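Local structure of DegV family protein ([Eubacterium] eligens, 5UXY) at residues 58-63 with 168-173. The protein probably binds long-chain fatty acids, as other DegV-family proteins do, and holds heptadecanoic acid between its two domains. Numbering follows the deposited sequence.
Sequences SYTACP and NGRVSK. With X90 (heptadecanoic acid), chain D.
Asn168, its CG anti to the carbonyl carbon (chi1 -76°), sets its amide against the backbone of Ser58, while Thr60, with OG1 lodged between its own N and carbonyl carbon (chi1 59°), brings its hydroxyl against the fatty acid carboxylate. Asn168 ND2 gives Ser58 O a weak, bent hydrogen bond (3.4 Å, 140° at the hydrogen); its strongest partner is Asn164 O. Water 1 bridges the two segments: it accepts from Thr60 N at 3.0 Å, donates to Asn168 OD1 at 2.7 Å and takes a weak bond from Arg170 NH2, lying at the guanidinium edge, in plane. Thr60 OG1 donates a very short bond to X90 O19 (2.5 Å) and also pairs with Tyr265 OH, whereas Ser88 is a further hydrogen-bonding partner of the ligand. Arg170 reaches in extended from CG to NE, its CD 3.5 Å from X90 C25, and lays one guanidinium face on the lipid, with X90 C23 3.6 Å above its centre; Met87 O holds NE. With an alanine in place of Arg170, X90 C23 would probably lose the planar face against it, C25 its CD neighbour and Met87 O its N-H donor. Gly169, at positive phi, is the C-prime residue of the Schellman motif ending helix 163-167. The contact thus links that helix end to strand 59-61, which pairs antiparallel with strand 21-30, and Tyr264 and Tyr265 of helix 260-266 adjoin both segments.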
loop_
_atom_site.group_PDB
_atom_site.type_symbol
_atom_site.label_atom_id
_atom_site.label_comp_id
_atom_site.label_asym_id
_atom_site.label_seq_id
_atom_site.Cartn_x
_atom_site.Cartn_y
_atom_site.Cartn_z
ATOM N N SER A 58 18.649 8.863 1.653
ATOM C CA SER A 58 17.515 8.865 2.564
ATOM C C SER A 58 17.095 7.418 2.761
ATOM O O SER A 58 17.393 6.553 1.932
ATOM C CB SER A 58 16.348 9.741 2.065
ATOM O OG SER A 58 16.079 9.492 0.674
ATOM N N TYR A 59 16.392 7.183 3.871
ATOM C CA TYR A 59 16.161 5.828 4.371
ATOM C C TYR A 59 14.733 5.693 4.862
ATOM O O TYR A 59 14.088 6.689 5.176
ATOM C CB TYR A 59 17.081 5.517 5.544
ATOM C CG TYR A 59 18.539 5.816 5.266
ATOM C CD1 TYR A 59 19.332 4.888 4.610
ATOM C CD2 TYR A 59 19.105 7.029 5.630
ATOM C CE1 TYR A 59 20.673 5.153 4.328
ATOM C CE2 TYR A 59 20.450 7.302 5.360
ATOM C CZ TYR A 59 21.215 6.356 4.704
ATOM O OH TYR A 59 22.540 6.582 4.420
ATOM N N THR A 60 14.228 4.439 4.923
ATOM C CA THR A 60 13.003 4.168 5.663
ATOM C C THR A 60 13.257 3.093 6.728
ATOM O O THR A 60 14.210 2.316 6.641
ATOM C CB THR A 60 11.846 3.731 4.742
ATOM O OG1 THR A 60 12.215 2.540 4.024
ATOM C CG2 THR A 60 11.549 4.872 3.710
ATOM N N ALA A 61 12.355 3.037 7.693
ATOM C CA ALA A 61 12.446 2.070 8.779
ATOM C C ALA A 61 11.072 1.533 9.122
ATOM O O ALA A 61 10.101 2.289 9.157
ATOM C CB ALA A 61 13.055 2.702 10.032
ATOM N N CYS A 62 11.004 0.252 9.490
ATOM C CA CYS A 62 9.719 -0.340 9.912
ATOM C C CYS A 62 9.387 0.116 11.344
ATOM O O CYS A 62 10.249 0.681 12.040
ATOM C CB CYS A 62 9.816 -1.860 9.781
ATOM S SG CYS A 62 10.913 -2.551 10.982
ATOM N N PRO A 63 8.157 -0.100 11.831
ATOM C CA PRO A 63 7.824 0.349 13.196
ATOM C C PRO A 63 8.539 -0.483 14.257
ATOM O O PRO A 63 8.869 -1.650 14.045
ATOM C CB PRO A 63 6.315 0.118 13.294
ATOM C CG PRO A 63 5.859 -0.037 11.845
ATOM C CD PRO A 63 6.985 -0.685 11.159
ATOM N N ASN A 168 17.515 2.641 -2.307
ATOM C CA ASN A 168 17.299 1.718 -1.193
ATOM C C ASN A 168 17.299 0.253 -1.613
ATOM O O ASN A 168 16.900 -0.622 -0.817
ATOM C CB ASN A 168 15.987 2.086 -0.476
ATOM C CG ASN A 168 16.139 3.331 0.400
ATOM O OD1 ASN A 168 16.745 3.275 1.482
ATOM N ND2 ASN A 168 15.602 4.446 -0.044
ATOM N N GLY A 169 17.718 -0.035 -2.839
ATOM C CA GLY A 169 17.890 -1.411 -3.294
ATOM C C GLY A 169 16.613 -2.168 -3.528
ATOM O O GLY A 169 16.603 -3.394 -3.444
ATOM N N ARG A 170 15.523 -1.474 -3.818
ATOM C CA ARG A 170 14.232 -2.134 -3.945
ATOM C C ARG A 170 13.774 -2.262 -5.396
ATOM O O ARG A 170 12.729 -2.867 -5.660
ATOM C CB ARG A 170 13.217 -1.368 -3.075
ATOM C CG ARG A 170 13.408 -1.845 -1.636
ATOM C CD ARG A 170 12.909 -0.930 -0.608
ATOM N NE ARG A 170 12.951 -1.685 0.639
ATOM C CZ ARG A 170 13.567 -1.287 1.747
ATOM N NH1 ARG A 170 13.568 -2.077 2.804
ATOM N NH2 ARG A 170 14.181 -0.108 1.804
ATOM N N VAL A 171 14.545 -1.727 -6.339
ATOM C CA VAL A 171 14.320 -1.956 -7.764
ATOM C C VAL A 171 15.687 -1.910 -8.439
ATOM O O VAL A 171 16.608 -1.264 -7.937
ATOM C CB VAL A 171 13.332 -0.899 -8.343
ATOM C CG1 VAL A 171 14.047 0.429 -8.608
ATOM C CG2 VAL A 171 12.678 -1.393 -9.582
ATOM N N SER A 172 15.830 -2.606 -9.568
ATOM C CA SER A 172 17.125 -2.577 -10.251
ATOM C C SER A 172 17.415 -1.204 -10.857
ATOM O O SER A 172 16.502 -0.464 -11.226
ATOM C CB SER A 172 17.172 -3.622 -11.355
ATOM O OG SER A 172 16.269 -3.272 -12.388
ATOM N N LYS A 173 18.708 -0.872 -10.976
ATOM C CA LYS A 173 19.098 0.365 -11.663
ATOM C C LYS A 173 18.608 0.411 -13.119
ATOM O O LYS A 173 18.151 1.466 -13.571
ATOM C CB LYS A 173 20.611 0.573 -11.596
ATOM C CG LYS A 173 21.019 1.265 -10.299
ATOM C CD LYS A 173 20.025 2.401 -9.971
ATOM C CE LYS A 173 20.679 3.790 -9.793
ATOM N NZ LYS A 173 19.685 4.850 -9.374
HETATM O O19 X90 D . 11.803 0.505 5.405
HETATM C C21 X90 D . 10.927 -0.388 5.190
HETATM O O21 X90 D . 11.087 -1.553 5.715
HETATM C C22 X90 D . 9.744 -0.030 4.260
HETATM C C23 X90 D . 10.209 -0.343 2.817
HETATM C C24 X90 D . 9.018 -0.269 1.826
HETATM C C25 X90 D . 9.535 -0.733 0.426
HETATM C C26 X90 D . 8.462 -0.883 -0.669
HETATM C C27 X90 D . 7.395 0.200 -0.566
HETATM C C28 X90 D . 6.541 0.285 -1.853
HETATM C C29 X90 D . 5.826 1.647 -1.950
HETATM C C30 X90 D . 5.808 1.831 -4.702
HETATM C C31 X90 D . 4.934 0.903 -5.624
HETATM C C32 X90 D . 5.425 -0.550 -5.449
HETATM C C33 X90 D . 4.345 -1.619 -5.646
HETATM C C34 X90 D . 4.882 -3.072 -5.587
HETATM C C35 X90 D . 4.400 -3.755 -4.294
HETATM C C36 X90 D . 4.908 -5.187 -4.051
HETATM C C39 X90 D . 5.128 1.976 -3.300
HETATM O O HOH W 1 15.765 2.154 3.781
#